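Local coordinates for PKS (Streptomyces sp. CNQ431, PDB 5YDA), which forms the broadly selective acyltransferase domain of a splenocin polyketide synthase, probably transferring acyl building blocks to an acyl carrier protein, at residues 32-37 / 64-69; 80-85 / 417-422; 146-151 / 217-222; 139-144 / 175-180. All coordinates share one frame; numbering follows the deposited sequence.

Two neighbourhoods of one chain illustrate how chemistry follows place in the fold. Contacts 1 and 2 share the antiparallel pair of strands 32-38 and 79-85: helix 63-72 packs on it in contact 1, the end of helix 407-420 in contact 2, and Pro35 touches the indole of Trp419 between them. Contacts 3 and 4 lie in the acyltransferase region, share helix 135-152 and meet where Leu219 packs on Phe176 and Val177. Contact 4 is the most central, about 13 Å from the chain centre, and contact 3 is only partly buried. Contacts 1, 3 and 4 join mainly apolar groups directly, whereas buried contact 2 depends on a charged arginine.

Contact 1: residues 32-37 / 64-69; sequences LVLPVS and DDVAGA
The carbonyl oxygens of Val33 and Ala67 both accept a hydrogen bond from the same atom, NH1 of Arg71, one turn further along helix 63-72. One guanidinium nitrogen thus ties a strand carbonyl to a helix carbonyl, while the methyl group of Ala67 sits beside the strand at that point. The rest of the contact is apolar and centres on this methyl. CD2 of Leu34 lies 3.8 Å from Ala67 CB and almost equally near Ala67 CA, so that it rests against the helix backbone as much as on the side chain. CD1 of Leu32, at 4.0 Å from Ala67 CB, reaches the methyl from a direction about a right angle away. The two leucines share a face of the strand because they are two residues apart. The CB of Leu32 already faces the helix, whereas in Leu34 a chi1 of -53° is needed to bring the end of the side chain back to it. The same CD2 of Leu34 also reaches Val66 CG1 at 4.2 Å. At the outer end, CD1 of Leu32 passes the carboxylate of Asp64 at 4.1 Å from OD2, a contact without polar character. The small alanine allows a close approach, 5.5 Å between the CA atoms of Leu34 and Ala67. Val33 points to the far side of the strand, where it meets Ala412 of helix 407-420. The strand is therefore covered on both sides, consistent with the ketosynthase-to-acyltransferase linker of such synthases, and its chemistry implies an aliphatic joint to which one arginine nitrogen, bonded to a carbonyl on each side, adds a polar tie.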
loop_
_atom_site.group_PDB
_atom_site.type_symbol
_atom_site.label_atom_id
_atom_site.label_comp_id
_atom_site.label_asym_id
_atom_site.label_seq_id
_atom_site.Cartn_x
_atom_site.Cartn_y
_atom_site.Cartn_z
ATOM N N LEU A 32 7.848 16.734 13.843
ATOM C CA LEU A 32 6.701 17.560 13.496
ATOM C C LEU A 32 6.754 17.905 12.014
ATOM O O LEU A 32 7.820 17.908 11.390
ATOM C CB LEU A 32 6.664 18.852 14.323
ATOM C CG LEU A 32 6.397 18.676 15.818
ATOM C CD1 LEU A 32 6.601 20.002 16.537
ATOM C CD2 LEU A 32 4.976 18.132 16.048
ATOM N N VAL A 33 5.579 18.213 11.466
ATOM C CA VAL A 33 5.431 18.647 10.084
ATOM C C VAL A 33 5.249 20.158 10.080
ATOM O O VAL A 33 4.415 20.684 10.826
ATOM C CB VAL A 33 4.234 17.949 9.418
ATOM C CG1 VAL A 33 4.112 18.356 7.957
ATOM C CG2 VAL A 33 4.358 16.438 9.567
ATOM N N LEU A 34 6.029 20.856 9.249
ATOM C CA LEU A 34 5.905 22.303 9.092
ATOM C C LEU A 34 5.270 22.626 7.745
ATOM O O LEU A 34 5.885 22.358 6.699
ATOM C CB LEU A 34 7.271 22.980 9.203
ATOM C CG LEU A 34 8.102 22.667 10.449
ATOM C CD1 LEU A 34 9.369 23.486 10.454
ATOM C CD2 LEU A 34 7.303 22.918 11.716
ATOM N N PRO A 35 4.070 23.206 7.707
ATOM C CA PRO A 35 3.447 23.563 6.424
ATOM C C PRO A 35 3.859 24.942 5.937
ATOM O O PRO A 35 4.041 25.882 6.715
ATOM C CB PRO A 35 1.953 23.551 6.764
ATOM C CG PRO A 35 1.913 24.033 8.196
ATOM C CD PRO A 35 3.177 23.474 8.852
ATOM N N VAL A 36 3.994 25.057 4.617
ATOM C CA VAL A 36 4.324 26.307 3.940
ATOM C C VAL A 36 3.419 26.422 2.725
ATOM O O VAL A 36 3.334 25.484 1.923
ATOM C CB VAL A 36 5.799 26.363 3.493
ATOM C CG1 VAL A 36 6.136 27.738 2.938
ATOM C CG2 VAL A 36 6.740 25.980 4.627
ATOM N N SER A 37 2.751 27.564 2.576
ATOM C CA SER A 37 1.900 27.793 1.418
ATOM C C SER A 37 2.063 29.216 0.908
ATOM O O SER A 37 2.122 30.165 1.692
ATOM C CB SER A 37 0.423 27.530 1.739
ATOM O OG SER A 37 -0.043 28.385 2.759
ATOM N N ASP A 64 8.391 23.559 18.306
ATOM C CA ASP A 64 7.033 23.489 18.840
ATOM C C ASP A 64 6.168 24.679 18.431
ATOM O O ASP A 64 5.116 24.518 17.804
ATOM C CB ASP A 64 7.126 23.422 20.369
ATOM C CG ASP A 64 6.155 22.458 20.973
ATOM O OD1 ASP A 64 5.765 22.682 22.135
ATOM O OD2 ASP A 64 5.788 21.475 20.291
ATOM N N ASP A 65 6.603 25.885 18.808
ATOM C CA ASP A 65 5.802 27.078 18.558
ATOM C C ASP A 65 5.644 27.332 17.069
ATOM O O ASP A 65 4.554 27.680 16.602
ATOM C CB ASP A 65 6.439 28.298 19.225
ATOM C CG ASP A 65 6.705 28.090 20.705
ATOM O OD1 ASP A 65 7.718 28.637 21.203
ATOM O OD2 ASP A 65 5.905 27.386 21.366
ATOM N N VAL A 66 6.734 27.185 16.314
ATOM C CA VAL A 66 6.705 27.448 14.880
ATOM C C VAL A 66 5.663 26.570 14.192
ATOM O O VAL A 66 4.914 27.039 13.325
ATOM C CB VAL A 66 8.115 27.253 14.293
ATOM C CG1 VAL A 66 8.053 26.865 12.838
ATOM C CG2 VAL A 66 8.908 28.524 14.461
ATOM N N ALA A 67 5.573 25.298 14.598
ATOM C CA ALA A 67 4.607 24.380 13.999
ATOM C C ALA A 67 3.180 24.878 14.183
ATOM O O ALA A 67 2.386 24.881 13.235
ATOM C CB ALA A 67 4.767 22.981 14.596
ATOM N N GLY A 68 2.831 25.295 15.404
ATOM C CA GLY A 68 1.505 25.845 15.636
ATOM C C GLY A 68 1.296 27.171 14.929
ATOM O O GLY A 68 0.239 27.417 14.340
ATOM N N ALA A 69 2.311 28.035 14.962
ATOM C CA ALA A 69 2.197 29.337 14.318
ATOM C C ALA A 69 2.016 29.190 12.814
ATOM O O ALA A 69 1.269 29.956 12.193
ATOM C CB ALA A 69 3.431 30.186 14.633
#

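Contact 2: residues 80-85 / 417-422; sequences RLTVSA and RLWSAG
Arg80 lies across the indole of Trp419, and here the packing is tight. Its CB comes within 3.4 Å of CZ3, CD sits 3.6 Å from the centroid of the six-membered ring as a CH-pi contact over the face, and the guanidinium then continues flat above the five-membered ring, the planes only 16° apart, in an off-centre cation-pi stack. The extended chain brings NH1 to Trp419 O at 3.1 Å, with an N-H...O angle of 161° and the oxygen in the guanidinium plane. That oxygen also accepts from Gly422 N, which arrives from the opposite face of the carbonyl. Asp424 makes a salt bridge to the same NH1, and a water joins Arg80 N to Ser420 O. Ser420 OG presses on Leu81 CA at 3.3 Å, and Thr82 CG2 touches Trp419 CE3 at 3.5 Å. Beyond Thr82 the contact slackens: its OG1 stays 4.1 Å from Arg417 N, while Arg417, partly exposed, bonds Thr394 O through NE. Arg80 thus packs against a helix C-terminus that Gly422, with positive phi, closes in a Schellman motif.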
loop_
_atom_site.group_PDB
_atom_site.type_symbol
_atom_site.label_atom_id
_atom_site.label_comp_id
_atom_site.label_asym_id
_atom_site.label_seq_id
_atom_site.Cartn_x
_atom_site.Cartn_y
_atom_site.Cartn_z
ATOM N N ARG A 80 1.797 24.530 -2.012
ATOM C CA ARG A 80 2.151 24.040 -0.687
ATOM C C ARG A 80 3.384 23.152 -0.730
ATOM O O ARG A 80 3.617 22.435 -1.706
ATOM C CB ARG A 80 1.005 23.237 -0.066
ATOM C CG ARG A 80 -0.323 23.929 -0.102
ATOM C CD ARG A 80 -1.412 23.106 0.576
ATOM N NE ARG A 80 -2.615 23.918 0.749
ATOM C CZ ARG A 80 -3.778 23.471 1.206
ATOM N NH1 ARG A 80 -3.927 22.194 1.553
ATOM N NH2 ARG A 80 -4.800 24.313 1.326
ATOM N N LEU A 81 4.159 23.190 0.355
ATOM C CA LEU A 81 5.145 22.152 0.643
ATOM C C LEU A 81 5.267 22.003 2.156
ATOM O O LEU A 81 4.777 22.829 2.927
ATOM C CB LEU A 81 6.509 22.445 -0.002
ATOM C CG LEU A 81 7.354 23.684 0.319
ATOM C CD1 LEU A 81 8.025 23.617 1.686
ATOM C CD2 LEU A 81 8.404 23.859 -0.772
ATOM N N THR A 82 5.924 20.929 2.579
ATOM C CA THR A 82 6.160 20.693 3.991
ATOM C C THR A 82 7.576 20.189 4.170
ATOM O O THR A 82 8.195 19.681 3.233
ATOM C CB THR A 82 5.205 19.660 4.613
ATOM O OG1 THR A 82 5.423 18.378 4.003
ATOM C CG2 THR A 82 3.745 20.079 4.471
ATOM N N VAL A 83 8.080 20.341 5.395
ATOM C CA VAL A 83 9.261 19.634 5.865
ATOM C C VAL A 83 8.874 18.889 7.134
ATOM O O VAL A 83 7.897 19.236 7.799
ATOM C CB VAL A 83 10.454 20.584 6.121
ATOM C CG1 VAL A 83 10.849 21.290 4.834
ATOM C CG2 VAL A 83 10.110 21.600 7.210
ATOM N N SER A 84 9.624 17.836 7.436
ATOM C CA SER A 84 9.535 17.119 8.697
ATOM C C SER A 84 10.825 17.346 9.470
ATOM O O SER A 84 11.912 17.306 8.886
ATOM C CB SER A 84 9.346 15.615 8.474
ATOM O OG SER A 84 8.176 15.352 7.729
ATOM N N ALA A 85 10.709 17.562 10.781
ATOM C CA ALA A 85 11.891 17.843 11.580
ATOM C C ALA A 85 11.624 17.484 13.033
ATOM O O ALA A 85 10.501 17.631 13.522
ATOM C CB ALA A 85 12.297 19.317 11.471
ATOM N N ARG A 417 2.971 15.438 2.543
ATOM C CA ARG A 417 2.705 15.423 1.110
ATOM C C ARG A 417 1.209 15.385 0.826
ATOM O O ARG A 417 0.720 16.071 -0.084
ATOM C CB ARG A 417 3.406 14.226 0.485
ATOM C CG ARG A 417 3.391 14.210 -1.013
ATOM C CD ARG A 417 4.241 13.046 -1.493
ATOM N NE ARG A 417 3.942 12.719 -2.877
ATOM C CZ ARG A 417 4.632 13.204 -3.898
ATOM N NH1 ARG A 417 5.655 14.014 -3.647
ATOM N NH2 ARG A 417 4.298 12.879 -5.148
ATOM N N LEU A 418 0.461 14.600 1.602
ATOM C CA LEU A 418 -0.987 14.587 1.442
ATOM C C LEU A 418 -1.580 15.979 1.684
ATOM O O LEU A 418 -2.436 16.436 0.916
ATOM C CB LEU A 418 -1.595 13.538 2.375
ATOM C CG LEU A 418 -1.505 12.112 1.824
ATOM C CD1 LEU A 418 -1.744 11.081 2.909
ATOM C CD2 LEU A 418 -2.508 11.928 0.680
ATOM N N TRP A 419 -1.110 16.682 2.722
ATOM C CA TRP A 419 -1.578 18.047 2.945
ATOM C C TRP A 419 -1.209 18.956 1.778
ATOM O O TRP A 419 -2.034 19.757 1.321
ATOM C CB TRP A 419 -1.011 18.609 4.250
ATOM C CG TRP A 419 -1.383 20.067 4.468
ATOM C CD1 TRP A 419 -2.535 20.544 5.034
ATOM C CD2 TRP A 419 -0.607 21.223 4.108
ATOM N NE1 TRP A 419 -2.521 21.919 5.051
ATOM C CE2 TRP A 419 -1.350 22.361 4.493
ATOM C CE3 TRP A 419 0.645 21.405 3.506
ATOM C CZ2 TRP A 419 -0.883 23.661 4.292
ATOM C CZ3 TRP A 419 1.111 22.692 3.314
ATOM C CH2 TRP A 419 0.344 23.808 3.699
ATOM N N SER A 420 0.030 18.845 1.283
ATOM C CA SER A 420 0.465 19.686 0.170
ATOM C C SER A 420 -0.407 19.497 -1.066
ATOM O O SER A 420 -0.587 20.438 -1.846
ATOM C CB SER A 420 1.926 19.395 -0.168
ATOM O OG SER A 420 2.780 19.901 0.844
ATOM N N ALA A 421 -0.943 18.295 -1.272
ATOM C CA ALA A 421 -1.800 18.051 -2.422
ATOM C C ALA A 421 -3.225 18.532 -2.202
ATOM O O ALA A 421 -4.019 18.517 -3.151
ATOM C CB ALA A 421 -1.818 16.558 -2.766
ATOM N N GLY A 422 -3.576 18.943 -0.984
ATOM C CA GLY A 422 -4.905 19.432 -0.701
ATOM C C GLY A 422 -5.730 18.583 0.243
ATOM O O GLY A 422 -6.918 18.871 0.420
HETATM O O HOH W 1 0.566 22.434 -3.596
#

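Contact 3: residues 146-151 / 217-222; sequences AVLRPA and EALPVV
Within the acyltransferase domain, two proline-kinked helices, 135-152 and 215-231, lie side by side and run in roughly the same direction, their local axes 34° apart and 9.0 Å at closest approach. Leu219 is the central residue of this helix-helix packing. Its CG stands anti to the carbonyl carbon (chi1 -76°), and the fork that follows serves two partners: CD1 meets Val147 CG1 at 3.7 Å, while CD2 approaches Leu148 CG at 4.1 Å. Both side chains of helix 135-152 cross the leucine at about a right angle, so branches abut rather than run alongside. Leu148 does more than touch the fork, since its CD2 reaches over to the helix backbone and rests 3.9 Å from Leu219 O, just before the proline. Pro220 N and, on the partner helix, Pro150 N carry no hydrogen to give to the preceding turn, which accounts for part of the kinking; Ala151 N also lacks that bond. The inner part of the contact is completed by helix 169-188, which supplies Met173 against Leu148, and Phe176 and Val177 against Leu219. The outer part is more open, with Val147, Ala151 and Pro220 all only partly buried. A polar tie between the same two helices lies just beside it, where Ala151 O accepts a hydrogen bond from NH2 of Arg227. The backbones come nearest at this end, with the CA atoms of Ala151 and Pro220 5.5 Å apart. There the small side chain of the alanine meets the proline ring directly, Ala151 CB lying 3.6 Å from Pro220 CB.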
loop_
_atom_site.group_PDB
_atom_site.type_symbol
_atom_site.label_atom_id
_atom_site.label_comp_id
_atom_site.label_asym_id
_atom_site.label_seq_id
_atom_site.Cartn_x
_atom_site.Cartn_y
_atom_site.Cartn_z
ATOM N N ALA A 146 -3.643 -11.221 18.552
ATOM C CA ALA A 146 -4.436 -12.029 19.479
ATOM C C ALA A 146 -5.507 -12.814 18.740
ATOM O O ALA A 146 -5.685 -14.009 18.993
ATOM C CB ALA A 146 -5.067 -11.152 20.561
ATOM N N VAL A 147 -6.210 -12.172 17.800
ATOM C CA VAL A 147 -7.230 -12.888 17.045
ATOM C C VAL A 147 -6.620 -14.041 16.263
ATOM O O VAL A 147 -7.246 -15.098 16.122
ATOM C CB VAL A 147 -7.989 -11.920 16.120
ATOM C CG1 VAL A 147 -8.852 -12.698 15.129
ATOM C CG2 VAL A 147 -8.851 -10.976 16.948
ATOM N N LEU A 148 -5.381 -13.879 15.779
ATOM C CA LEU A 148 -4.762 -14.819 14.845
ATOM C C LEU A 148 -4.106 -16.024 15.508
ATOM O O LEU A 148 -3.783 -16.992 14.811
ATOM C CB LEU A 148 -3.675 -14.113 14.035
ATOM C CG LEU A 148 -3.837 -13.811 12.560
ATOM C CD1 LEU A 148 -2.525 -13.248 12.100
ATOM C CD2 LEU A 148 -4.193 -15.046 11.753
ATOM N N ARG A 149 -3.845 -15.976 16.806
ATOM C CA ARG A 149 -3.064 -17.047 17.423
ATOM C C ARG A 149 -3.634 -18.442 17.192
ATOM O O ARG A 149 -2.842 -19.354 16.888
ATOM C CB ARG A 149 -2.896 -16.777 18.927
ATOM C CG ARG A 149 -1.844 -17.691 19.554
ATOM C CD ARG A 149 -1.623 -17.390 21.028
ATOM N NE ARG A 149 -1.069 -16.060 21.271
ATOM C CZ ARG A 149 0.196 -15.836 21.607
ATOM N NH1 ARG A 149 0.591 -14.586 21.823
ATOM N NH2 ARG A 149 1.061 -16.838 21.752
ATOM N N PRO A 150 -4.942 -18.694 17.310
ATOM C CA PRO A 150 -5.419 -20.067 17.072
ATOM C C PRO A 150 -5.254 -20.530 15.629
ATOM O O PRO A 150 -4.948 -21.710 15.397
ATOM C CB PRO A 150 -6.897 -20.016 17.492
ATOM C CG PRO A 150 -7.251 -18.567 17.559
ATOM C CD PRO A 150 -5.999 -17.829 17.875
ATOM N N ALA A 151 -5.452 -19.643 14.650
ATOM C CA ALA A 151 -5.293 -20.032 13.250
ATOM C C ALA A 151 -3.829 -20.071 12.841
ATOM O O ALA A 151 -3.417 -20.940 12.064
ATOM C CB ALA A 151 -6.055 -19.072 12.340
ATOM N N GLU A 217 -12.930 -11.760 11.465
ATOM C CA GLU A 217 -13.304 -12.951 10.714
ATOM C C GLU A 217 -12.375 -13.190 9.528
ATOM O O GLU A 217 -12.115 -14.347 9.183
ATOM C CB GLU A 217 -14.747 -12.846 10.204
ATOM C CG GLU A 217 -15.811 -12.637 11.272
ATOM C CD GLU A 217 -17.222 -12.649 10.681
ATOM O OE1 GLU A 217 -18.164 -13.078 11.393
ATOM O OE2 GLU A 217 -17.387 -12.239 9.498
ATOM N N ALA A 218 -11.872 -12.114 8.900
ATOM C CA ALA A 218 -11.020 -12.264 7.717
ATOM C C ALA A 218 -9.666 -12.879 8.069
ATOM O O ALA A 218 -9.165 -13.740 7.332
ATOM C CB ALA A 218 -10.822 -10.919 7.028
ATOM N N LEU A 219 -9.082 -12.483 9.210
ATOM C CA LEU A 219 -7.742 -12.930 9.586
ATOM C C LEU A 219 -7.524 -14.441 9.441
ATOM O O LEU A 219 -6.607 -14.841 8.711
ATOM C CB LEU A 219 -7.431 -12.445 11.002
ATOM C CG LEU A 219 -7.077 -10.959 11.167
ATOM C CD1 LEU A 219 -7.137 -10.567 12.634
ATOM C CD2 LEU A 219 -5.683 -10.673 10.595
ATOM N N PRO A 220 -8.320 -15.318 10.065
ATOM C CA PRO A 220 -8.048 -16.753 9.869
ATOM C C PRO A 220 -8.315 -17.227 8.443
ATOM O O PRO A 220 -7.654 -18.164 7.987
ATOM C CB PRO A 220 -8.979 -17.447 10.887
ATOM C CG PRO A 220 -10.048 -16.455 11.187
ATOM C CD PRO A 220 -9.491 -15.078 10.935
ATOM N N VAL A 221 -9.238 -16.598 7.717
ATOM C CA VAL A 221 -9.550 -17.038 6.357
ATOM C C VAL A 221 -8.400 -16.709 5.412
ATOM O O VAL A 221 -7.973 -17.548 4.606
ATOM C CB VAL A 221 -10.864 -16.402 5.873
ATOM C CG1 VAL A 221 -11.063 -16.678 4.385
ATOM C CG2 VAL A 221 -12.045 -16.936 6.680
ATOM N N VAL A 222 -7.891 -15.476 5.488
ATOM C CA VAL A 222 -6.690 -15.118 4.731
ATOM C C VAL A 222 -5.545 -16.069 5.062
ATOM O O VAL A 222 -4.810 -16.509 4.170
ATOM C CB VAL A 222 -6.314 -13.648 5.011
ATOM C CG1 VAL A 222 -4.955 -13.311 4.388
ATOM C CG2 VAL A 222 -7.409 -12.721 4.487
#

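Contact 4: residues 139-144 / 175-180; sequences DTVDRC and LFVTEY
Tyr180 extends from its helix with CG anti to the backbone N (chi1 -174°), and Thr140 meets it by turning CG2, rather than its hydroxyl, toward the ring. In the threonine, chi1 of -49° sets OG1 beside the backbone N, where it hydrogen bonds Val136 O within its own helix; CG2 is left to approach Tyr180 CD2 at 3.5 Å. The two side chains cross at about a right angle. One turn on, Cys144 fills the space between Tyr180 and Val177. Its CB lies 3.7 Å from Val177 CG2, and its sulfur makes an oblique sulfur-aromatic contact, with SG 5.3 Å from the centroid of the Tyr180 ring. Both methyls of Val177 touch Cys144, and CG1 also reaches Val141 CG2 at 4.2 Å. Helices 135-152 and 169-188 run in roughly opposite directions, their local axes at 143°, so the order of partners reverses along them. At the ring's far end a water lies in the ring plane, 3.1 Å from Tyr180 OH and bound weakly by Arg143 NH1, while NE of that arginine forms a salt bridge with Asp216. Helix 201-210, which begins within a probable nucleophile elbow (GxSxG), also packs on helix 169-188, through Phe176 and Tyr180. The chemistry is thus graded: valine and threonine methyls with the CB and sulfur of Cys144 make the buried middle mainly apolar, whereas the tyrosine carries its hydroxyl past them to a water that Arg143 binds only weakly, which keeps the hydroxyl at the margin of the aliphatic side chains.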
loop_
_atom_site.group_PDB
_atom_site.type_symbol
_atom_site.label_atom_id
_atom_site.label_comp_id
_atom_site.label_asym_id
_atom_site.label_seq_id
_atom_site.Cartn_x
_atom_site.Cartn_y
_atom_site.Cartn_z
ATOM N N ASP A 139 -2.082 -0.774 18.717
ATOM C CA ASP A 139 -3.295 -1.475 19.145
ATOM C C ASP A 139 -3.836 -2.368 18.045
ATOM O O ASP A 139 -4.290 -3.485 18.315
ATOM C CB ASP A 139 -4.386 -0.491 19.568
ATOM C CG ASP A 139 -4.107 0.155 20.915
ATOM O OD1 ASP A 139 -3.238 -0.357 21.674
ATOM O OD2 ASP A 139 -4.763 1.183 21.201
ATOM N N THR A 140 -3.820 -1.887 16.798
ATOM C CA THR A 140 -4.318 -2.708 15.700
ATOM C C THR A 140 -3.474 -3.965 15.540
ATOM O O THR A 140 -4.009 -5.075 15.408
ATOM C CB THR A 140 -4.333 -1.902 14.412
ATOM O OG1 THR A 140 -4.972 -0.648 14.658
ATOM C CG2 THR A 140 -5.098 -2.655 13.346
ATOM N N VAL A 141 -2.146 -3.821 15.585
ATOM C CA VAL A 141 -1.294 -5.007 15.498
ATOM C C VAL A 141 -1.587 -5.962 16.648
ATOM O O VAL A 141 -1.697 -7.182 16.455
ATOM C CB VAL A 141 0.191 -4.612 15.475
ATOM C CG1 VAL A 141 1.046 -5.851 15.653
ATOM C CG2 VAL A 141 0.536 -3.897 14.172
ATOM N N ASP A 142 -1.710 -5.425 17.864
ATOM C CA ASP A 142 -1.936 -6.294 19.016
ATOM C C ASP A 142 -3.258 -7.027 18.882
ATOM O O ASP A 142 -3.342 -8.237 19.119
ATOM C CB ASP A 142 -1.897 -5.475 20.301
ATOM C CG ASP A 142 -0.485 -5.012 20.663
ATOM O OD1 ASP A 142 0.524 -5.530 20.106
ATOM O OD2 ASP A 142 -0.393 -4.127 21.524
ATOM N N ARG A 143 -4.295 -6.309 18.471
ATOM C CA ARG A 143 -5.595 -6.930 18.288
ATOM C C ARG A 143 -5.520 -8.052 17.249
ATOM O O ARG A 143 -5.985 -9.173 17.498
ATOM C CB ARG A 143 -6.599 -5.845 17.906
ATOM C CG ARG A 143 -8.042 -6.276 17.887
ATOM C CD ARG A 143 -8.477 -6.532 16.467
ATOM N NE ARG A 143 -9.927 -6.557 16.313
ATOM C CZ ARG A 143 -10.640 -5.511 15.909
ATOM N NH1 ARG A 143 -10.023 -4.361 15.633
ATOM N NH2 ARG A 143 -11.962 -5.622 15.774
ATOM N N CYS A 144 -4.874 -7.795 16.098
ATOM C CA CYS A 144 -4.808 -8.833 15.071
ATOM C C CYS A 144 -3.987 -10.027 15.532
ATOM O O CYS A 144 -4.350 -11.171 15.249
ATOM C CB CYS A 144 -4.246 -8.273 13.764
ATOM S SG CYS A 144 -5.283 -6.982 13.034
ATOM N N LEU A 175 2.329 -9.194 6.462
ATOM C CA LEU A 175 2.064 -8.133 5.489
ATOM C C LEU A 175 0.614 -7.686 5.564
ATOM O O LEU A 175 0.328 -6.480 5.548
ATOM C CB LEU A 175 2.410 -8.596 4.065
ATOM C CG LEU A 175 2.071 -7.576 2.973
ATOM C CD1 LEU A 175 2.966 -6.339 3.074
ATOM C CD2 LEU A 175 2.207 -8.202 1.604
ATOM N N PHE A 176 -0.315 -8.649 5.668
ATOM C CA PHE A 176 -1.730 -8.302 5.737
ATOM C C PHE A 176 -2.017 -7.381 6.918
ATOM O O PHE A 176 -2.676 -6.349 6.765
ATOM C CB PHE A 176 -2.568 -9.576 5.821
ATOM C CG PHE A 176 -4.039 -9.329 5.967
ATOM C CD1 PHE A 176 -4.798 -8.921 4.875
ATOM C CD2 PHE A 176 -4.666 -9.498 7.197
ATOM C CE1 PHE A 176 -6.160 -8.690 5.014
ATOM C CE2 PHE A 176 -6.019 -9.271 7.339
ATOM C CZ PHE A 176 -6.771 -8.866 6.244
ATOM N N VAL A 177 -1.466 -7.704 8.092
ATOM C CA VAL A 177 -1.743 -6.920 9.290
ATOM C C VAL A 177 -1.045 -5.572 9.223
ATOM O O VAL A 177 -1.597 -4.549 9.662
ATOM C CB VAL A 177 -1.349 -7.721 10.548
ATOM C CG1 VAL A 177 -1.365 -6.841 11.799
ATOM C CG2 VAL A 177 -2.299 -8.903 10.704
ATOM N N THR A 178 0.161 -5.529 8.645
ATOM C CA THR A 178 0.837 -4.241 8.466
ATOM C C THR A 178 -0.001 -3.296 7.617
ATOM O O THR A 178 -0.177 -2.122 7.963
ATOM C CB THR A 178 2.224 -4.434 7.833
ATOM O OG1 THR A 178 3.048 -5.240 8.690
ATOM C CG2 THR A 178 2.893 -3.077 7.601
ATOM N N GLU A 179 -0.518 -3.784 6.491
ATOM C CA GLU A 179 -1.393 -2.967 5.653
ATOM C C GLU A 179 -2.592 -2.469 6.455
ATOM O O GLU A 179 -2.932 -1.278 6.433
ATOM C CB GLU A 179 -1.871 -3.799 4.474
ATOM C CG GLU A 179 -0.737 -4.085 3.519
ATOM C CD GLU A 179 -1.162 -4.874 2.267
ATOM O OE1 GLU A 179 -2.330 -5.282 2.147
ATOM O OE2 GLU A 179 -0.323 -5.064 1.374
ATOM N N TYR A 180 -3.252 -3.389 7.170
ATOM C CA TYR A 180 -4.462 -3.015 7.882
ATOM C C TYR A 180 -4.142 -1.983 8.955
ATOM O O TYR A 180 -4.809 -0.942 9.041
ATOM C CB TYR A 180 -5.124 -4.263 8.466
ATOM C CG TYR A 180 -6.461 -3.931 9.085
ATOM C CD1 TYR A 180 -7.546 -3.576 8.288
ATOM C CD2 TYR A 180 -6.631 -3.948 10.468
ATOM C CE1 TYR A 180 -8.769 -3.243 8.857
ATOM C CE2 TYR A 180 -7.843 -3.625 11.045
ATOM C CZ TYR A 180 -8.908 -3.266 10.235
ATOM O OH TYR A 180 -10.119 -2.937 10.789
HETATM O O HOH W 2 -10.117 -2.449 13.828
#